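Local coordinates for putative aminooxidase (Propionibacterium acnes, PDB 2BA9), which binds FAD and isomerises polyunsaturated fatty acids, producing conjugated linoleic acid, at residues A14-E26 / F209-E221. Sequence-based numbering, arbitrary orientation.
Sequences AGPAGLAAGMYLE and FEHLNATLEHPAE. With FAD (flavin-adenine dinucleotide), chain D.
Pro16 meets Phe209 and Met23 meets Leu216 where helix 16-26 runs alongside helix 209-215 in roughly the same direction, their axes 10.0 Å apart at closest approach and inclined by 33°. After its helical part, 209-221 turns back, bringing Ala220 beside Ala14, with their CB atoms 3.6 Å apart. At the N-terminal end of the pair the Pro16 ring lies over one face of Phe209, its CG nearly above the ring centre in a CH-pi contact. Leu19 buries more surface than any other residue of the pair: with CG beside the backbone N (chi1 -64°), its isobutyl group lies across 209-213, which places CD1 3.7 Å from Phe209 CB and CD2 against Asn213 OD1 at 3.5 Å. Asn213 OD1 also accepts the N-H of Ala220 in the carbonyl plane, on a lone pair, at 2.8 Å, which ties the returning loop to the helix.

Gly15 and Gly18 fit the GxGxxG pattern of Rossmann-type dinucleotide-binding folds; helix 16-28 follows strand 9-12 of the parallel sheet, and Ala17 N donates to FAD O1P at 3.1 Å. The helix thus presents its N-terminus to the FAD pyrophosphate, through the phosphate that carries O1P, while another side packs against 209-221.

Further along, the extended Met23 crosses Leu212 at about a right angle, SD lying 3.8 Å from Leu212 CD1, and Leu216 CD2 sits against the backbone at Met23 N. Glu26, also extended, takes the N-H of Glu217 on the syn side of OE1 but 29° out of the carboxylate plane, in a nearly straight bond of 2.7 Å. Tyr33 OH also hydrogen-bonds OE1, and Arg76 forms a salt bridge with OE2, its positive charge probably easing the closeness of the Glu217 carboxylate, itself hydrogen-bonded to His31.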
ATOM      1  N   ALA A  14     -10.686  -8.794  -4.962  1.00 25.06           N
ATOM      2  CA  ALA A  14     -10.211  -9.846  -4.033  1.00 24.90           C
ATOM      3  C   ALA A  14      -8.729  -9.708  -3.666  1.00 24.91           C
ATOM      4  O   ALA A  14      -7.979 -10.693  -3.646  1.00 24.64           O
ATOM      5  CB  ALA A  14     -10.482 -11.219  -4.585  1.00 24.64           C
ATOM      6  N   GLY A  15      -8.320  -8.475  -3.372  1.00 25.10           N
ATOM      7  CA  GLY A  15      -7.039  -8.210  -2.721  1.00 24.51           C
ATOM      8  C   GLY A  15      -7.280  -8.267  -1.224  1.00 24.11           C
ATOM      9  O   GLY A  15      -8.363  -8.621  -0.793  1.00 23.85           O
ATOM     10  N   PRO A  16      -6.268  -7.927  -0.415  1.00 24.07           N
ATOM     11  CA  PRO A  16      -6.435  -7.916   1.035  1.00 24.19           C
ATOM     12  C   PRO A  16      -7.722  -7.247   1.549  1.00 24.52           C
ATOM     13  O   PRO A  16      -8.363  -7.778   2.450  1.00 24.89           O
ATOM     14  CB  PRO A  16      -5.194  -7.152   1.504  1.00 24.17           C
ATOM     15  CG  PRO A  16      -4.135  -7.558   0.471  1.00 23.64           C
ATOM     16  CD  PRO A  16      -4.896  -7.551  -0.812  1.00 23.77           C
ATOM     17  N   ALA A  17      -8.085  -6.097   0.974  1.00 25.06           N
ATOM     18  CA  ALA A  17      -9.249  -5.330   1.434  1.00 24.95           C
ATOM     19  C   ALA A  17     -10.569  -6.063   1.170  1.00 25.01           C
ATOM     20  O   ALA A  17     -11.443  -6.087   2.028  1.00 25.04           O
ATOM     21  CB  ALA A  17      -9.271  -3.955   0.789  1.00 25.09           C
ATOM     22  N   GLY A  18     -10.701  -6.654  -0.018  1.00 24.89           N
ATOM     23  CA  GLY A  18     -11.904  -7.395  -0.384  1.00 24.85           C
ATOM     24  C   GLY A  18     -12.031  -8.666   0.423  1.00 24.68           C
ATOM     25  O   GLY A  18     -13.087  -8.970   0.972  1.00 24.20           O
ATOM     26  N   LEU A  19     -10.930  -9.413   0.486  1.00 24.52           N
ATOM     27  CA  LEU A  19     -10.901 -10.658   1.229  1.00 24.24           C
ATOM     28  C   LEU A  19     -11.184 -10.434   2.719  1.00 24.10           C
ATOM     29  O   LEU A  19     -11.855 -11.241   3.349  1.00 24.32           O
ATOM     30  CB  LEU A  19      -9.561 -11.360   1.029  1.00 23.71           C
ATOM     31  CG  LEU A  19      -9.251 -11.818  -0.395  1.00 24.06           C
ATOM     32  CD1 LEU A  19      -7.808 -12.273  -0.487  1.00 21.19           C
ATOM     33  CD2 LEU A  19     -10.229 -12.924  -0.857  1.00 20.40           C
ATOM     34  N   ALA A  20     -10.670  -9.338   3.265  1.00 24.15           N
ATOM     35  CA  ALA A  20     -10.901  -8.983   4.681  1.00 24.25           C
ATOM     36  C   ALA A  20     -12.345  -8.563   4.915  1.00 24.39           C
ATOM     37  O   ALA A  20     -12.926  -8.850   5.963  1.00 24.84           O
ATOM     38  CB  ALA A  20      -9.955  -7.867   5.109  1.00 24.04           C
ATOM     39  N   ALA A  21     -12.917  -7.864   3.940  1.00 24.45           N
ATOM     40  CA  ALA A  21     -14.300  -7.441   4.016  1.00 24.31           C
ATOM     41  C   ALA A  21     -15.178  -8.679   4.114  1.00 24.59           C
ATOM     42  O   ALA A  21     -16.097  -8.751   4.949  1.00 24.28           O
ATOM     43  CB  ALA A  21     -14.664  -6.602   2.802  1.00 23.89           C
ATOM     44  N   GLY A  22     -14.871  -9.669   3.275  1.00 24.44           N
ATOM     45  CA  GLY A  22     -15.578 -10.946   3.315  1.00 24.80           C
ATOM     46  C   GLY A  22     -15.434 -11.646   4.653  1.00 24.88           C
ATOM     47  O   GLY A  22     -16.432 -12.030   5.270  1.00 25.01           O
ATOM     48  N   MET A  23     -14.187 -11.828   5.090  1.00 24.79           N
ATOM     49  CA  MET A  23     -13.887 -12.433   6.408  1.00 24.86           C
ATOM     50  C   MET A  23     -14.695 -11.820   7.532  1.00 24.55           C
ATOM     51  O   MET A  23     -15.291 -12.533   8.330  1.00 25.04           O
ATOM     52  CB  MET A  23     -12.405 -12.265   6.755  1.00 24.75           C
ATOM     53  CG  MET A  23     -12.026 -12.677   8.181  1.00 25.03           C
ATOM     54  SD  MET A  23     -10.300 -12.357   8.550  1.00 25.85           S
ATOM     55  CE  MET A  23     -10.241 -12.463  10.333  1.00 22.68           C
ATOM     56  N   TYR A  24     -14.686 -10.498   7.621  1.00 24.32           N
ATOM     57  CA  TYR A  24     -15.286  -9.824   8.779  1.00 24.25           C
ATOM     58  C   TYR A  24     -16.798  -9.682   8.674  1.00 24.53           C
ATOM     59  O   TYR A  24     -17.494  -9.608   9.700  1.00 24.20           O
ATOM     60  CB  TYR A  24     -14.600  -8.478   9.058  1.00 24.47           C
ATOM     61  CG  TYR A  24     -13.232  -8.680   9.686  1.00 24.93           C
ATOM     62  CD1 TYR A  24     -13.101  -9.111  11.007  1.00 25.91           C
ATOM     63  CD2 TYR A  24     -12.075  -8.477   8.951  1.00 26.22           C
ATOM     64  CE1 TYR A  24     -11.834  -9.330  11.573  1.00 25.45           C
ATOM     65  CE2 TYR A  24     -10.819  -8.687   9.505  1.00 25.38           C
ATOM     66  CZ  TYR A  24     -10.700  -9.109  10.802  1.00 25.49           C
ATOM     67  OH  TYR A  24      -9.433  -9.308  11.302  1.00 25.02           O
ATOM     68  N   LEU A  25     -17.315  -9.660   7.449  1.00 24.51           N
ATOM     69  CA  LEU A  25     -18.761  -9.734   7.255  1.00 24.89           C
ATOM     70  C   LEU A  25     -19.250 -11.112   7.697  1.00 25.13           C
ATOM     71  O   LEU A  25     -20.195 -11.220   8.489  1.00 24.83           O
ATOM     72  CB  LEU A  25     -19.150  -9.433   5.797  1.00 24.94           C
ATOM     73  CG  LEU A  25     -19.225  -7.934   5.466  1.00 24.63           C
ATOM     74  CD1 LEU A  25     -19.198  -7.668   3.956  1.00 24.12           C
ATOM     75  CD2 LEU A  25     -20.470  -7.310   6.097  1.00 24.14           C
ATOM     76  N   GLU A  26     -18.587 -12.153   7.191  1.00 25.12           N
ATOM     77  CA  GLU A  26     -18.908 -13.524   7.563  1.00 25.26           C
ATOM     78  C   GLU A  26     -18.976 -13.650   9.085  1.00 25.22           C
ATOM     79  O   GLU A  26     -19.968 -14.132   9.624  1.00 25.18           O
ATOM     80  CB  GLU A  26     -17.866 -14.490   6.999  1.00 25.19           C
ATOM     81  CG  GLU A  26     -18.267 -15.953   7.103  1.00 25.78           C
ATOM     82  CD  GLU A  26     -17.225 -16.879   6.514  1.00 25.10           C
ATOM     83  OE1 GLU A  26     -16.967 -16.786   5.305  1.00 24.26           O
ATOM     84  OE2 GLU A  26     -16.685 -17.713   7.264  1.00 24.11           O
ATOM     85  N   PHE A 209      -3.310 -14.663   2.021  1.00 25.70           N
ATOM     86  CA  PHE A 209      -4.551 -14.197   1.425  1.00 25.64           C
ATOM     87  C   PHE A 209      -5.143 -15.256   0.484  1.00 25.47           C
ATOM     88  O   PHE A 209      -6.355 -15.357   0.338  1.00 25.49           O
ATOM     89  CB  PHE A 209      -4.323 -12.866   0.730  1.00 25.60           C
ATOM     90  CG  PHE A 209      -4.000 -11.760   1.679  1.00 25.83           C
ATOM     91  CD1 PHE A 209      -4.994 -11.222   2.507  1.00 27.59           C
ATOM     92  CD2 PHE A 209      -2.711 -11.280   1.789  1.00 26.31           C
ATOM     93  CE1 PHE A 209      -4.706 -10.200   3.417  1.00 26.78           C
ATOM     94  CE2 PHE A 209      -2.411 -10.260   2.682  1.00 27.14           C
ATOM     95  CZ  PHE A 209      -3.416  -9.709   3.499  1.00 26.35           C
ATOM     96  N   GLU A 210      -4.284 -16.062  -0.138  1.00 25.35           N
ATOM     97  CA  GLU A 210      -4.766 -17.251  -0.835  1.00 25.11           C
ATOM     98  C   GLU A 210      -5.467 -18.163   0.172  1.00 25.33           C
ATOM     99  O   GLU A 210      -6.592 -18.601  -0.057  1.00 26.06           O
ATOM    100  CB  GLU A 210      -3.622 -17.965  -1.561  1.00 25.16           C
ATOM    101  CG  GLU A 210      -3.105 -17.175  -2.739  1.00 24.80           C
ATOM    102  CD  GLU A 210      -1.863 -17.772  -3.386  1.00 24.39           C
ATOM    103  OE1 GLU A 210      -0.976 -18.328  -2.695  1.00 23.27           O
ATOM    104  OE2 GLU A 210      -1.758 -17.633  -4.610  1.00 25.89           O
ATOM    105  N   HIS A 211      -4.840 -18.387   1.322  1.00 25.08           N
ATOM    106  CA  HIS A 211      -5.428 -19.249   2.342  1.00 24.59           C
ATOM    107  C   HIS A 211      -6.664 -18.633   3.013  1.00 24.20           C
ATOM    108  O   HIS A 211      -7.621 -19.338   3.312  1.00 23.79           O
ATOM    109  CB  HIS A 211      -4.397 -19.599   3.394  1.00 25.13           C
ATOM    110  CG  HIS A 211      -3.166 -20.234   2.839  1.00 26.67           C
ATOM    111  ND1 HIS A 211      -1.949 -20.168   3.476  1.00 27.12           N
ATOM    112  CD2 HIS A 211      -2.955 -20.918   1.686  1.00 27.73           C
ATOM    113  CE1 HIS A 211      -1.045 -20.808   2.756  1.00 27.90           C
ATOM    114  NE2 HIS A 211      -1.630 -21.267   1.663  1.00 27.00           N
ATOM    115  N   LEU A 212      -6.649 -17.325   3.247  1.00 23.66           N
ATOM    116  CA  LEU A 212      -7.828 -16.645   3.767  1.00 23.38           C
ATOM    117  C   LEU A 212      -9.046 -16.886   2.867  1.00 23.01           C
ATOM    118  O   LEU A 212     -10.145 -17.180   3.357  1.00 22.67           O
ATOM    119  CB  LEU A 212      -7.582 -15.133   3.911  1.00 23.34           C
ATOM    120  CG  LEU A 212      -8.785 -14.279   4.361  1.00 22.65           C
ATOM    121  CD1 LEU A 212      -9.362 -14.745   5.729  1.00 22.73           C
ATOM    122  CD2 LEU A 212      -8.394 -12.814   4.399  1.00 20.58           C
ATOM    123  N   ASN A 213      -8.834 -16.716   1.570  1.00 22.54           N
ATOM    124  CA  ASN A 213      -9.838 -16.977   0.546  1.00 22.87           C
ATOM    125  C   ASN A 213     -10.409 -18.372   0.705  1.00 22.67           C
ATOM    126  O   ASN A 213     -11.623 -18.549   0.755  1.00 22.51           O
ATOM    127  CB  ASN A 213      -9.207 -16.817  -0.852  1.00 23.48           C
ATOM    128  CG  ASN A 213     -10.231 -16.855  -1.988  1.00 23.09           C
ATOM    129  OD1 ASN A 213     -11.210 -16.113  -1.968  1.00 23.00           O
ATOM    130  ND2 ASN A 213      -9.980 -17.695  -3.001  1.00 23.08           N
ATOM    131  N   ALA A 214      -9.521 -19.361   0.818  1.00 23.06           N
ATOM    132  CA  ALA A 214      -9.918 -20.743   1.060  1.00 22.88           C
ATOM    133  C   ALA A 214     -10.794 -20.905   2.307  1.00 23.24           C
ATOM    134  O   ALA A 214     -11.752 -21.648   2.285  1.00 22.78           O
ATOM    135  CB  ALA A 214      -8.689 -21.646   1.146  1.00 22.96           C
ATOM    136  N   THR A 215     -10.488 -20.189   3.384  1.00 23.99           N
ATOM    137  CA  THR A 215     -11.268 -20.327   4.631  1.00 24.11           C
ATOM    138  C   THR A 215     -12.656 -19.669   4.576  1.00 23.97           C
ATOM    139  O   THR A 215     -13.501 -19.925   5.440  1.00 24.57           O
ATOM    140  CB  THR A 215     -10.514 -19.733   5.840  1.00 23.88           C
ATOM    141  OG1 THR A 215     -10.461 -18.313   5.706  1.00 24.83           O
ATOM    142  CG2 THR A 215      -9.102 -20.298   5.939  1.00 23.25           C
ATOM    143  N   LEU A 216     -12.876 -18.803   3.590  1.00 23.94           N
ATOM    144  CA  LEU A 216     -14.157 -18.107   3.424  1.00 23.47           C
ATOM    145  C   LEU A 216     -15.283 -19.058   3.026  1.00 23.59           C
ATOM    146  O   LEU A 216     -15.074 -19.998   2.253  1.00 22.60           O
ATOM    147  CB  LEU A 216     -14.059 -17.023   2.336  1.00 23.18           C
ATOM    148  CG  LEU A 216     -13.082 -15.879   2.593  1.00 23.04           C
ATOM    149  CD1 LEU A 216     -13.160 -14.850   1.474  1.00 22.82           C
ATOM    150  CD2 LEU A 216     -13.347 -15.249   3.977  1.00 22.10           C
ATOM    151  N   GLU A 217     -16.473 -18.765   3.548  1.00 23.54           N
ATOM    152  CA  GLU A 217     -17.720 -19.420   3.168  1.00 24.51           C
ATOM    153  C   GLU A 217     -17.943 -19.262   1.658  1.00 24.78           C
ATOM    154  O   GLU A 217     -18.353 -20.210   0.995  1.00 25.21           O
ATOM    155  CB  GLU A 217     -18.892 -18.806   3.970  1.00 24.65           C
ATOM    156  CG  GLU A 217     -20.224 -19.557   3.927  1.00 25.85           C
ATOM    157  CD  GLU A 217     -21.326 -18.846   4.729  1.00 27.07           C
ATOM    158  OE1 GLU A 217     -21.013 -18.184   5.741  1.00 27.45           O
ATOM    159  OE2 GLU A 217     -22.511 -18.956   4.351  1.00 28.74           O
ATOM    160  N   HIS A 218     -17.649 -18.074   1.125  1.00 24.74           N
ATOM    161  CA  HIS A 218     -17.713 -17.827  -0.318  1.00 25.15           C
ATOM    162  C   HIS A 218     -16.398 -17.230  -0.839  1.00 24.96           C
ATOM    163  O   HIS A 218     -16.216 -16.008  -0.855  1.00 25.06           O
ATOM    164  CB  HIS A 218     -18.883 -16.894  -0.666  1.00 25.26           C
ATOM    165  CG  HIS A 218     -20.188 -17.315  -0.075  1.00 25.59           C
ATOM    166  ND1 HIS A 218     -21.021 -18.227  -0.684  1.00 26.71           N
ATOM    167  CD2 HIS A 218     -20.807 -16.942   1.070  1.00 26.08           C
ATOM    168  CE1 HIS A 218     -22.095 -18.406   0.067  1.00 28.00           C
ATOM    169  NE2 HIS A 218     -21.991 -17.638   1.136  1.00 26.56           N
ATOM    170  N   PRO A 219     -15.463 -18.099  -1.241  1.00 24.86           N
ATOM    171  CA  PRO A 219     -14.246 -17.670  -1.913  1.00 24.62           C
ATOM    172  C   PRO A 219     -14.511 -16.776  -3.134  1.00 24.67           C
ATOM    173  O   PRO A 219     -15.610 -16.782  -3.723  1.00 24.15           O
ATOM    174  CB  PRO A 219     -13.604 -18.995  -2.323  1.00 24.63           C
ATOM    175  CG  PRO A 219     -14.090 -19.963  -1.306  1.00 24.51           C
ATOM    176  CD  PRO A 219     -15.492 -19.564  -1.057  1.00 25.00           C
ATOM    177  N   ALA A 220     -13.514 -15.985  -3.506  1.00 24.64           N
ATOM    178  CA  ALA A 220     -13.695 -15.033  -4.593  1.00 24.53           C
ATOM    179  C   ALA A 220     -14.112 -15.724  -5.891  1.00 24.81           C
ATOM    180  O   ALA A 220     -13.630 -16.811  -6.219  1.00 24.66           O
ATOM    181  CB  ALA A 220     -12.434 -14.215  -4.820  1.00 24.47           C
ATOM    182  N   GLU A 221     -15.036 -15.081  -6.600  1.00 25.43           N
ATOM    183  CA  GLU A 221     -15.325 -15.377  -8.001  1.00 25.56           C
ATOM    184  C   GLU A 221     -14.263 -14.673  -8.855  1.00 25.66           C
ATOM    185  O   GLU A 221     -14.096 -13.467  -8.745  1.00 26.65           O
ATOM    186  CB  GLU A 221     -16.707 -14.848  -8.360  1.00 25.56           C
ATOM    187  CG  GLU A 221     -17.819 -15.419  -7.488  1.00 27.58           C
ATOM    188  CD  GLU A 221     -18.342 -16.773  -7.959  1.00 30.91           C
ATOM    189  OE1 GLU A 221     -17.624 -17.519  -8.653  1.00 31.82           O
ATOM    190  OE2 GLU A 221     -19.502 -17.095  -7.617  1.00 37.19           O
TER
HETATM  191  PA  FAD D 500      -4.998  -4.349  -4.156  1.00 19.59           P
HETATM  192  O1A FAD D 500      -3.948  -5.102  -3.392  1.00 19.96           O
HETATM  193  O2A FAD D 500      -4.521  -3.518  -5.329  1.00 19.83           O
HETATM  194  O5B FAD D 500      -6.049  -5.403  -4.749  1.00 20.92           O
HETATM  195  C5B FAD D 500      -7.152  -4.890  -5.458  1.00 23.05           C
HETATM  196  C4B FAD D 500      -7.899  -6.016  -6.140  1.00 23.62           C
HETATM  197  O4B FAD D 500      -9.021  -5.478  -6.811  1.00 24.57           O
HETATM  198  C3B FAD D 500      -7.024  -6.748  -7.160  1.00 23.93           C
HETATM  199  O3B FAD D 500      -7.041  -8.133  -6.901  1.00 23.63           O
HETATM  200  C2B FAD D 500      -7.639  -6.376  -8.488  1.00 24.35           C
HETATM  201  O2B FAD D 500      -7.414  -7.356  -9.502  1.00 24.46           O
HETATM  202  C1B FAD D 500      -9.094  -6.083  -8.082  1.00 24.38           C
HETATM  203  N9A FAD D 500      -9.742  -5.218  -9.084  1.00 23.97           N
HETATM  204  C8A FAD D 500      -9.297  -4.002  -9.558  1.00 24.64           C
HETATM  205  N7A FAD D 500     -10.178  -3.548 -10.494  1.00 23.58           N
HETATM  206  C5A FAD D 500     -11.179  -4.462 -10.620  1.00 24.46           C
HETATM  207  C6A FAD D 500     -12.329  -4.530 -11.432  1.00 23.92           C
HETATM  208  N6A FAD D 500     -12.807  -3.381 -12.011  1.00 23.78           N
HETATM  209  N1A FAD D 500     -13.184  -5.618 -11.291  1.00 24.67           N
HETATM  210  C2A FAD D 500     -12.892  -6.657 -10.419  1.00 25.15           C
HETATM  211  N3A FAD D 500     -11.753  -6.580  -9.628  1.00 24.60           N
HETATM  212  C4A FAD D 500     -10.903  -5.521  -9.738  1.00 24.25           C
HETATM  213  N1  FAD D 500       1.995  -3.305   2.062  1.00 25.89           N
HETATM  214  C2  FAD D 500       2.434  -3.457   3.362  1.00 28.77           C
HETATM  215  O2  FAD D 500       1.618  -3.533   4.280  1.00 25.85           O
HETATM  216  N3  FAD D 500       3.789  -3.493   3.629  1.00 29.83           N
HETATM  217  C4  FAD D 500       4.702  -3.409   2.599  1.00 29.28           C
HETATM  218  O4  FAD D 500       5.912  -3.464   2.872  1.00 30.85           O
HETATM  219  C4X FAD D 500       4.260  -3.270   1.280  1.00 27.21           C
HETATM  220  N5  FAD D 500       5.147  -3.159   0.223  1.00 24.38           N
HETATM  221  C5X FAD D 500       4.721  -3.185  -1.091  1.00 24.27           C
HETATM  222  C6  FAD D 500       5.642  -3.217  -2.135  1.00 23.47           C
HETATM  223  C7  FAD D 500       5.197  -3.282  -3.454  1.00 23.93           C
HETATM  224  C7M FAD D 500       6.220  -3.332  -4.553  1.00 23.84           C
HETATM  225  C8  FAD D 500       3.832  -3.302  -3.725  1.00 23.67           C
HETATM  226  C8M FAD D 500       3.302  -3.368  -5.126  1.00 22.83           C
HETATM  227  C9  FAD D 500       2.919  -3.264  -2.675  1.00 23.66           C
HETATM  228  C9A FAD D 500       3.348  -3.195  -1.349  1.00 24.16           C
HETATM  229  N10 FAD D 500       2.443  -3.134  -0.273  1.00 23.80           N
HETATM  230  C10 FAD D 500       2.892  -3.240   1.024  1.00 25.30           C
HETATM  231  C1' FAD D 500       1.055  -2.622  -0.466  1.00 20.63           C
HETATM  232  C2' FAD D 500       0.020  -3.738  -0.402  1.00 19.91           C
HETATM  233  O2' FAD D 500       0.384  -4.851  -1.212  1.00 21.29           O
HETATM  234  C3' FAD D 500      -1.312  -3.150  -0.841  1.00 20.46           C
HETATM  235  O3' FAD D 500      -1.567  -1.954  -0.100  1.00 20.43           O
HETATM  236  C4' FAD D 500      -2.437  -4.156  -0.660  1.00 20.53           C
HETATM  237  O4' FAD D 500      -2.331  -5.222  -1.597  1.00 24.59           O
HETATM  238  C5' FAD D 500      -3.764  -3.422  -0.791  1.00 21.46           C
HETATM  239  O5' FAD D 500      -4.810  -4.341  -0.937  1.00 20.30           O
HETATM  240  P   FAD D 500      -6.197  -3.884  -1.640  1.00 20.53           P
HETATM  241  O1P FAD D 500      -7.150  -5.059  -1.741  1.00 20.58           O
HETATM  242  O2P FAD D 500      -6.761  -2.758  -0.845  1.00 23.73           O
HETATM  243  O3P FAD D 500      -5.818  -3.425  -3.131  1.00 21.28           O